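Local atomic coordinates of cytochrome P450 113A1 (Saccharopolyspora erythraea, PDB entry 2JJN), a protein that hydroxylates the macrolactone ring of erythromycin D at C-12, using heme, molecular oxygen and NADPH, to give erythromycin C in the antibiotic's biosynthesis. Residues Y48-V53 and D309-T314; T74-G79 and D176-A181; I371-R376 and G404-Q409. The protein carries 2 engineered substitutions. One frame throughout, in Å; residues are numbered along the deposited sequence.

Contact 1 (Y48-V53 and D309-T314); sequences YGVWHV and DVMVNT
His52 and Asn313 sit opposite each other on neighbouring parallel strands, and their side chains lie side by side and point the same way. The imidazole and amide planes are 25° apart, with His52 ND1 3.5 Å from Asn313 CB; the amide is one of two modelled conformers. The imidazole nitrogens are held by others: ND1 pairs with NE1 of Trp315, NE2 with OD2 of Asp46.

The other face of the sheet carries Trp51, Val53 and Val312. Val53 CG2 meets Val312 CG1 at 3.8 Å. Before the strand proper, Val310 has CG2 between its backbone N and carbonyl carbon (chi1 -59° for CG1), and this methyl reaches the indole of Trp51 at CD1, 3.6 Å off.

Three backbone bonds fix the register. Trp51 N gives to Met311 O at 2.9 Å, almost straight at 176°; Asn313 N gives to Trp51 O, and Val53 N to Asn313 O. Where the strands part, one water accepts from Met311 N and donates to Gly49 O.

This parallel pair lies inside the mixed sheet, between strands 43-45 and 290-295, and helix 56-64 packs on Val53 and Thr314.

Contact 2 (T74-G79 and D176-A181); sequences TRVIEG and DPTDPA
Ile77 lays its whole side chain against the backbone of Pro177, Thr178 and Pro180. Its CB lies 4.2 Å from Thr178 O. CG1 stands anti to the carbonyl carbon (chi1 -61°) and comes to 3.9 Å from that same Thr178 O. One bond further on, the tip CD1 passes to the preceding carbonyl, with Pro177 O 3.9 Å away. The other branch, CG2, goes toward the helix start and touches Pro180 CA at 3.9 Å. The two branches thus span the backbone from Pro177 to Pro180.

On one side of Ile77, Val76 O faces Thr178 CB at 3.8 Å, and the CG2 methyls of the two residues cross obliquely. On the other, Glu78 O rests against Pro180 CB, also 3.8 Å away. No direct hydrogen bond joins the segments, but a water does: it accepts from Glu78 N at 2.8 Å and donates to Thr178 O at 2.9 Å, with a weak bond to Val76 O besides.

The turn is shaped from within. In the modelled conformer Asp176 OD1 accepts from both N and OG1 of Thr178, the former making an Asx turn, and a type I turn runs from Asp176 to Asp179. Asp179 then N-caps the helix, its OD2 taking Ala181 N from above the carboxylate plane.

The contact therefore brings the loop between strand 69-70 and helix 94-105, the BC loop of a P450, against the FG loop and the start of helix 180-206. Such closeness is consistent with the closed form of the enzyme. Val76 and Pro177 both touch Met311 of strand 311-315, and Val76 also touches Thr294 of strand 290-295.

Contact 3 (I371-R376 and G404-Q409); sequences IARFGR and GSSPRQ
Arg373 and Pro407 make the main apolar contact, side chains crossing. Arg373 CG is anti to its backbone N (chi1 -177°) and meets Pro407 CD at 3.6 Å; further out, the same CD stands over one face of the guanidinium, toward its rim. One residue before Pro407, Ser406 CB reaches Phe374 CD1 at 3.9 Å. Arg373 CG also sits over the centre of the Phe374 ring, packing the two helix residues together.

No direct hydrogen bond crosses; the polar contacts are a CA-H...O approach and water bridges. Ser405 O lies at the edge of the Phe374 ring, in its plane, and takes a CA-H...O contact from Phe374 CA at 3.5 Å. One water accepts from Ser405 N at 3.0 Å and lies 2.8 Å from both Phe374 O and Arg376 O; a second accepts from Gly404 N.

Within 404-409, Ser406 OG accepts from Arg408 N at 3.0 Å, an ST turn on a type I turn, and is also hydrogen-bonded to Glu131 OE2.

Gly375, at positive phi, ends helix 356-374, the L helix that follows the heme-ligating cysteine in P450s. The C-terminal tail leaves the small antiparallel sheet at strand 400-402 and passes alongside that helix end.

In the fold
From the N terminus, the chain enters contact 1 at 48-53 and, a short way on, contact 2 at 74-79. Contact 2 closes first, at 176-181; contact 1 closes only at 309-314, so the smaller loop lies within the larger. The two also touch: Asp309 meets Val76 and Tyr48 meets Asp176, which joins the mixed sheet to the BC and FG loops. Contact 3 follows in series, a short loop from 371-376 to 404-409 that ties the end of helix 356-374 to the C-terminal tail. Its centre is about 47 Å from that of contact 1, across the centre of the chain.

Contact 1 (Y48-V53 and D309-T314)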
loop_
_atom_site.group_PDB
_atom_site.type_symbol
_atom_site.label_atom_id
_atom_site.label_comp_id
_atom_site.label_asym_id
_atom_site.label_seq_id
_atom_site.Cartn_x
_atom_site.Cartn_y
_atom_site.Cartn_z
ATOM N N TYR A 48 -15.730 14.605 -12.963
ATOM C CA TYR A 48 -15.867 13.347 -13.702
ATOM C C TYR A 48 -17.050 12.552 -13.183
ATOM O O TYR A 48 -17.273 11.436 -13.622
ATOM C CB TYR A 48 -14.598 12.520 -13.557
ATOM C CG TYR A 48 -13.351 13.248 -13.990
ATOM C CD1 TYR A 48 -12.428 13.665 -13.065
ATOM C CD2 TYR A 48 -13.146 13.562 -15.341
ATOM C CE1 TYR A 48 -11.278 14.364 -13.452
ATOM C CE2 TYR A 48 -12.016 14.252 -15.736
ATOM C CZ TYR A 48 -11.092 14.645 -14.780
ATOM O OH TYR A 48 -9.967 15.355 -15.142
ATOM N N GLY A 49 -17.794 13.119 -12.217
ATOM C CA GLY A 49 -18.935 12.377 -11.622
ATOM C C GLY A 49 -18.491 11.308 -10.641
ATOM O O GLY A 49 -19.257 10.391 -10.325
ATOM N N VAL A 50 -17.265 11.463 -10.134
ATOM C CA VAL A 50 -16.718 10.571 -9.100
ATOM C C VAL A 50 -16.923 11.252 -7.758
ATOM O O VAL A 50 -16.705 12.445 -7.624
ATOM C CB VAL A 50 -15.207 10.319 -9.333
ATOM C CG1 VAL A 50 -14.659 9.485 -8.199
ATOM C CG2 VAL A 50 -15.013 9.591 -10.643
ATOM N N TRP A 51 -17.351 10.478 -6.765
ATOM C CA TRP A 51 -17.690 11.044 -5.470
ATOM C C TRP A 51 -16.562 10.774 -4.514
ATOM O O TRP A 51 -15.688 9.871 -4.752
ATOM C CB TRP A 51 -18.968 10.368 -4.956
ATOM C CG TRP A 51 -20.166 10.807 -5.772
ATOM C CD1 TRP A 51 -20.509 10.398 -7.041
ATOM C CD2 TRP A 51 -21.136 11.784 -5.395
ATOM N NE1 TRP A 51 -21.655 11.044 -7.464
ATOM C CE2 TRP A 51 -22.064 11.897 -6.471
ATOM C CE3 TRP A 51 -21.320 12.583 -4.239
ATOM C CZ2 TRP A 51 -23.169 12.755 -6.429
ATOM C CZ3 TRP A 51 -22.435 13.423 -4.189
ATOM C CH2 TRP A 51 -23.354 13.490 -5.273
ATOM N N HIS A 52 -16.451 11.638 -3.526
ATOM C CA HIS A 52 -15.340 11.562 -2.601
ATOM C C HIS A 52 -15.899 11.721 -1.186
ATOM O O HIS A 52 -16.716 12.633 -0.932
ATOM C CB HIS A 52 -14.409 12.750 -2.861
ATOM C CG HIS A 52 -13.760 12.676 -4.197
ATOM N ND1 HIS A 52 -12.488 12.164 -4.380
ATOM C CD2 HIS A 52 -14.223 13.027 -5.421
ATOM C CE1 HIS A 52 -12.198 12.203 -5.680
ATOM N NE2 HIS A 52 -13.222 12.738 -6.326
ATOM N N VAL A 53 -15.383 10.896 -0.272
ATOM C CA VAL A 53 -15.903 10.856 1.093
ATOM C C VAL A 53 -14.733 11.170 2.031
ATOM O O VAL A 53 -13.687 10.510 1.969
ATOM C CB VAL A 53 -16.502 9.481 1.372
ATOM C CG1 VAL A 53 -16.889 9.374 2.839
ATOM C CG2 VAL A 53 -17.754 9.339 0.475
ATOM N N ASP A 309 -24.395 3.257 -9.630
ATOM C CA ASP A 309 -23.452 3.101 -10.735
ATOM C C ASP A 309 -22.476 4.255 -10.902
ATOM O O ASP A 309 -22.130 4.622 -12.034
ATOM C CB ASP A 309 -24.221 2.835 -12.063
ATOM C CG ASP A 309 -25.113 1.602 -11.969
ATOM O OD1 ASP A 309 -24.666 0.577 -11.420
ATOM O OD2 ASP A 309 -26.285 1.696 -12.391
ATOM N N VAL A 310 -21.984 4.780 -9.776
ATOM C CA VAL A 310 -20.926 5.771 -9.829
ATOM C C VAL A 310 -19.784 5.358 -8.893
ATOM O O VAL A 310 -19.976 4.542 -7.980
ATOM C CB VAL A 310 -21.432 7.204 -9.476
ATOM C CG1 VAL A 310 -22.545 7.669 -10.430
ATOM C CG2 VAL A 310 -21.924 7.247 -8.025
ATOM N N MET A 311 -18.593 5.891 -9.187
ATOM C CA MET A 311 -17.415 5.582 -8.381
ATOM C C MET A 311 -17.373 6.509 -7.156
ATOM O O MET A 311 -17.735 7.675 -7.257
ATOM C CB MET A 311 -16.170 5.733 -9.221
ATOM C CG MET A 311 -14.899 5.611 -8.422
ATOM S SD MET A 311 -13.565 4.881 -9.412
ATOM C CE MET A 311 -14.204 3.222 -9.582
ATOM N N VAL A 312 -16.949 5.952 -6.029
ATOM C CA VAL A 312 -16.828 6.677 -4.750
ATOM C C VAL A 312 -15.412 6.449 -4.260
ATOM O O VAL A 312 -14.965 5.294 -4.192
ATOM C CB VAL A 312 -17.812 6.089 -3.714
ATOM C CG1 VAL A 312 -17.659 6.842 -2.389
ATOM C CG2 VAL A 312 -19.270 6.184 -4.257
ATOM N N ASN A 313 -14.712 7.530 -3.918
ATOM C CA ASN A 313 -13.303 7.494 -3.437
ATOM C C ASN A 313 -13.390 7.746 -1.935
ATOM O O ASN A 313 -13.914 8.791 -1.522
ATOM C CB ASN A 313 -12.606 8.707 -4.120
ATOM C CG ASN A 313 -11.991 8.375 -5.438
ATOM O OD1 ASN A 313 -12.293 9.018 -6.432
ATOM N ND2 ASN A 313 -11.099 7.395 -5.462
ATOM N N THR A 314 -12.906 6.815 -1.131
ATOM C CA THR A 314 -12.869 7.013 0.338
ATOM C C THR A 314 -11.490 7.474 0.746
ATOM O O THR A 314 -10.534 6.748 0.521
ATOM C CB THR A 314 -13.156 5.733 1.135
ATOM O OG1 THR A 314 -12.271 4.676 0.754
ATOM C CG2 THR A 314 -14.610 5.237 0.952
HETATM O O HOH W 1 -18.492 7.862 -11.341
#

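Contact 2 (T74-G79 and D176-A181)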
loop_
_atom_site.group_PDB
_atom_site.type_symbol
_atom_site.label_atom_id
_atom_site.label_comp_id
_atom_site.label_asym_id
_atom_site.label_seq_id
_atom_site.Cartn_x
_atom_site.Cartn_y
_atom_site.Cartn_z
ATOM N N THR A 74 -15.136 -2.298 -12.478
ATOM C CA THR A 74 -15.470 -2.524 -13.888
ATOM C C THR A 74 -16.951 -2.219 -14.133
ATOM O O THR A 74 -17.364 -1.942 -15.269
ATOM C CB THR A 74 -15.095 -3.981 -14.422
ATOM O OG1 THR A 74 -15.983 -4.989 -13.909
ATOM C CG2 THR A 74 -13.657 -4.363 -14.080
ATOM N N ARG A 75 -17.727 -2.236 -13.046
ATOM C CA ARG A 75 -19.147 -1.907 -13.108
ATOM C C ARG A 75 -19.394 -0.548 -13.796
ATOM O O ARG A 75 -20.423 -0.362 -14.490
ATOM C CB ARG A 75 -19.738 -1.907 -11.691
ATOM C CG ARG A 75 -19.752 -3.302 -11.005
ATOM C CD ARG A 75 -20.468 -3.311 -9.625
ATOM N NE ARG A 75 -21.908 -3.037 -9.760
ATOM C CZ ARG A 75 -22.887 -3.901 -9.477
ATOM N NH1 ARG A 75 -22.628 -5.132 -9.035
ATOM N NH2 ARG A 75 -24.154 -3.528 -9.632
ATOM N N VAL A 76 -18.455 0.386 -13.620
ATOM C CA VAL A 76 -18.600 1.754 -14.143
ATOM C C VAL A 76 -17.597 2.080 -15.282
ATOM O O VAL A 76 -17.441 3.244 -15.685
ATOM C CB VAL A 76 -18.487 2.812 -12.977
ATOM C CG1 VAL A 76 -19.603 2.586 -11.967
ATOM C CG2 VAL A 76 -17.149 2.690 -12.284
ATOM N N ILE A 77 -16.884 1.060 -15.761
ATOM C CA ILE A 77 -15.905 1.254 -16.835
ATOM C C ILE A 77 -16.418 0.545 -18.061
ATOM O O ILE A 77 -16.548 -0.692 -18.080
ATOM C CB ILE A 77 -14.483 0.739 -16.486
ATOM C CG1 ILE A 77 -13.913 1.476 -15.263
ATOM C CG2 ILE A 77 -13.547 0.947 -17.676
ATOM C CD1 ILE A 77 -12.756 0.735 -14.574
ATOM N N GLU A 78 -16.722 1.355 -19.078
ATOM C CA GLU A 78 -17.303 0.852 -20.307
ATOM C C GLU A 78 -16.420 -0.226 -20.936
ATOM O O GLU A 78 -15.241 0.001 -21.201
ATOM C CB GLU A 78 -17.524 2.007 -21.284
ATOM C CG GLU A 78 -18.432 1.667 -22.460
ATOM C CD GLU A 78 -18.633 2.846 -23.401
ATOM O OE1 GLU A 78 -19.716 2.931 -24.016
ATOM O OE2 GLU A 78 -17.707 3.682 -23.528
ATOM N N GLY A 79 -17.006 -1.392 -21.168
ATOM C CA GLY A 79 -16.312 -2.491 -21.830
ATOM C C GLY A 79 -15.452 -3.373 -20.925
ATOM O O GLY A 79 -14.990 -4.440 -21.356
ATOM N N ASP A 176 -9.359 10.489 -14.064
ATOM C CA ASP A 176 -10.712 9.936 -14.154
ATOM C C ASP A 176 -10.662 8.432 -14.161
ATOM O O ASP A 176 -10.400 7.823 -15.206
ATOM C CB ASP A 176 -11.467 10.431 -15.402
ATOM C CG ASP A 176 -12.865 9.839 -15.529
ATOM O OD1 ASP A 176 -13.323 9.089 -14.651
ATOM O OD2 ASP A 176 -13.537 10.136 -16.524
ATOM N N PRO A 177 -10.916 7.815 -13.006
ATOM C CA PRO A 177 -10.753 6.392 -12.857
ATOM C C PRO A 177 -11.824 5.594 -13.600
ATOM O O PRO A 177 -11.756 4.370 -13.626
ATOM C CB PRO A 177 -10.806 6.198 -11.340
ATOM C CG PRO A 177 -11.674 7.344 -10.870
ATOM C CD PRO A 177 -11.337 8.477 -11.746
ATOM N N THR A 178 -12.801 6.269 -14.200
ATOM C CA THR A 178 -13.813 5.550 -14.999
ATOM C C THR A 178 -13.465 5.452 -16.488
ATOM O O THR A 178 -14.218 4.840 -17.262
ATOM C CB THR A 178 -15.217 6.208 -14.881
ATOM O OG1 THR A 178 -15.185 7.528 -15.442
ATOM C CG2 THR A 178 -15.639 6.289 -13.419
ATOM N N ASP A 179 -12.371 6.097 -16.893
ATOM C CA ASP A 179 -11.973 6.171 -18.308
ATOM C C ASP A 179 -11.488 4.810 -18.803
ATOM O O ASP A 179 -10.589 4.219 -18.218
ATOM C CB ASP A 179 -10.899 7.257 -18.490
ATOM C CG ASP A 179 -10.277 7.288 -19.896
ATOM O OD1 ASP A 179 -9.148 7.772 -20.011
ATOM O OD2 ASP A 179 -10.894 6.851 -20.869
ATOM N N PRO A 180 -12.103 4.295 -19.873
ATOM C CA PRO A 180 -11.640 2.993 -20.403
ATOM C C PRO A 180 -10.182 2.950 -20.879
ATOM O O PRO A 180 -9.500 1.909 -20.708
ATOM C CB PRO A 180 -12.576 2.746 -21.584
ATOM C CG PRO A 180 -13.783 3.649 -21.348
ATOM C CD PRO A 180 -13.253 4.838 -20.629
ATOM N N ALA A 181 -9.708 4.039 -21.468
ATOM C CA ALA A 181 -8.307 4.125 -21.892
ATOM C C ALA A 181 -7.370 3.861 -20.693
ATOM O O ALA A 181 -6.311 3.235 -20.850
ATOM C CB ALA A 181 -8.017 5.474 -22.541
HETATM O O HOH W 2 -16.550 4.143 -18.797
#

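Contact 3 (I371-R376 and G404-Q409)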
loop_
_atom_site.group_PDB
_atom_site.type_symbol
_atom_site.label_atom_id
_atom_site.label_comp_id
_atom_site.label_asym_id
_atom_site.label_seq_id
_atom_site.Cartn_x
_atom_site.Cartn_y
_atom_site.Cartn_z
ATOM N N ILE A 371 18.581 2.077 12.157
ATOM C CA ILE A 371 19.045 2.688 13.420
ATOM C C ILE A 371 20.305 1.948 13.903
ATOM O O ILE A 371 21.261 2.584 14.398
ATOM C CB ILE A 371 17.920 2.631 14.449
ATOM C CG1 ILE A 371 16.861 3.658 14.059
ATOM C CG2 ILE A 371 18.439 2.953 15.848
ATOM C CD1 ILE A 371 15.552 3.524 14.900
ATOM N N ALA A 372 20.336 0.613 13.763
ATOM C CA ALA A 372 21.501 -0.155 14.198
ATOM C C ALA A 372 22.770 0.308 13.504
ATOM O O ALA A 372 23.841 0.425 14.121
ATOM C CB ALA A 372 21.281 -1.683 13.956
ATOM N N ARG A 373 22.677 0.567 12.201
ATOM C CA ARG A 373 23.878 0.943 11.459
ATOM C C ARG A 373 24.208 2.399 11.592
ATOM O O ARG A 373 25.394 2.763 11.792
ATOM C CB ARG A 373 23.761 0.555 9.962
ATOM C CG ARG A 373 25.040 0.888 9.201
ATOM C CD ARG A 373 25.009 0.362 7.754
ATOM N NE ARG A 373 26.076 0.981 6.931
ATOM C CZ ARG A 373 27.330 0.544 6.834
ATOM N NH1 ARG A 373 27.766 -0.505 7.551
ATOM N NH2 ARG A 373 28.190 1.198 6.062
ATOM N N PHE A 374 23.209 3.256 11.485
ATOM C CA PHE A 374 23.505 4.703 11.290
ATOM C C PHE A 374 23.063 5.531 12.500
ATOM O O PHE A 374 23.479 6.717 12.610
ATOM C CB PHE A 374 22.696 5.210 10.117
ATOM C CG PHE A 374 22.992 4.546 8.782
ATOM C CD1 PHE A 374 24.230 4.702 8.135
ATOM C CD2 PHE A 374 22.005 3.780 8.175
ATOM C CE1 PHE A 374 24.479 4.135 6.876
ATOM C CE2 PHE A 374 22.220 3.204 6.897
ATOM C CZ PHE A 374 23.468 3.399 6.232
ATOM N N GLY A 375 22.213 4.967 13.343
ATOM C CA GLY A 375 21.538 5.731 14.428
ATOM C C GLY A 375 20.408 6.643 13.960
ATOM O O GLY A 375 19.418 6.789 14.658
ATOM N N ARG A 376 20.591 7.289 12.816
ATOM C CA ARG A 376 19.575 8.142 12.189
ATOM C C ARG A 376 19.931 8.376 10.716
ATOM O O ARG A 376 21.068 8.107 10.288
ATOM C CB ARG A 376 19.475 9.479 12.946
ATOM C CG ARG A 376 20.752 10.318 12.810
ATOM C CD ARG A 376 20.631 11.697 13.528
ATOM N NE ARG A 376 20.658 11.425 14.967
ATOM C CZ ARG A 376 19.698 11.695 15.856
ATOM N NH1 ARG A 376 18.590 12.385 15.566
ATOM N NH2 ARG A 376 19.904 11.337 17.101
ATOM N N GLY A 404 24.955 10.970 9.007
ATOM C CA GLY A 404 26.058 11.664 9.670
ATOM C C GLY A 404 27.013 10.740 10.423
ATOM O O GLY A 404 28.137 11.163 10.776
ATOM N N SER A 405 26.582 9.484 10.672
ATOM C CA SER A 405 27.410 8.512 11.368
ATOM C C SER A 405 27.190 7.155 10.714
ATOM O O SER A 405 26.068 6.802 10.310
ATOM C CB SER A 405 26.939 8.427 12.839
ATOM O OG SER A 405 27.039 9.721 13.464
ATOM N N SER A 406 28.285 6.391 10.640
ATOM C CA SER A 406 28.197 4.996 10.182
ATOM C C SER A 406 29.447 4.265 10.597
ATOM O O SER A 406 30.434 4.897 11.015
ATOM C CB SER A 406 28.097 4.906 8.678
ATOM O OG SER A 406 29.406 5.010 8.093
ATOM N N PRO A 407 29.413 2.934 10.513
ATOM C CA PRO A 407 30.609 2.158 10.871
ATOM C C PRO A 407 31.794 2.387 9.987
ATOM O O PRO A 407 32.861 1.865 10.357
ATOM C CB PRO A 407 30.167 0.671 10.786
ATOM C CG PRO A 407 28.622 0.771 10.963
ATOM C CD PRO A 407 28.262 2.057 10.229
ATOM N N ARG A 408 31.650 3.178 8.895
ATOM C CA ARG A 408 32.800 3.448 8.028
ATOM C C ARG A 408 33.710 4.540 8.581
ATOM O O ARG A 408 34.873 4.678 8.123
ATOM C CB ARG A 408 32.347 3.876 6.632
ATOM C CG ARG A 408 31.692 2.815 5.784
ATOM C CD ARG A 408 32.713 1.931 5.131
ATOM N NE ARG A 408 33.527 2.648 4.160
ATOM C CZ ARG A 408 34.789 3.046 4.330
ATOM N NH1 ARG A 408 35.515 2.800 5.467
ATOM N NH2 ARG A 408 35.357 3.705 3.333
ATOM N N GLN A 409 33.197 5.314 9.538
ATOM C CA GLN A 409 33.967 6.495 10.013
ATOM C C GLN A 409 35.131 6.053 10.860
ATOM O O GLN A 409 34.969 5.183 11.681
ATOM C CB GLN A 409 33.059 7.428 10.775
ATOM C CG GLN A 409 32.072 8.009 9.806
ATOM C CD GLN A 409 31.028 8.865 10.417
ATOM O OE1 GLN A 409 30.489 9.778 9.735
ATOM N NE2 GLN A 409 30.649 8.564 11.632
HETATM O O HOH W 3 23.640 8.934 10.931
HETATM O O HOH W 4 22.022 11.219 9.513
#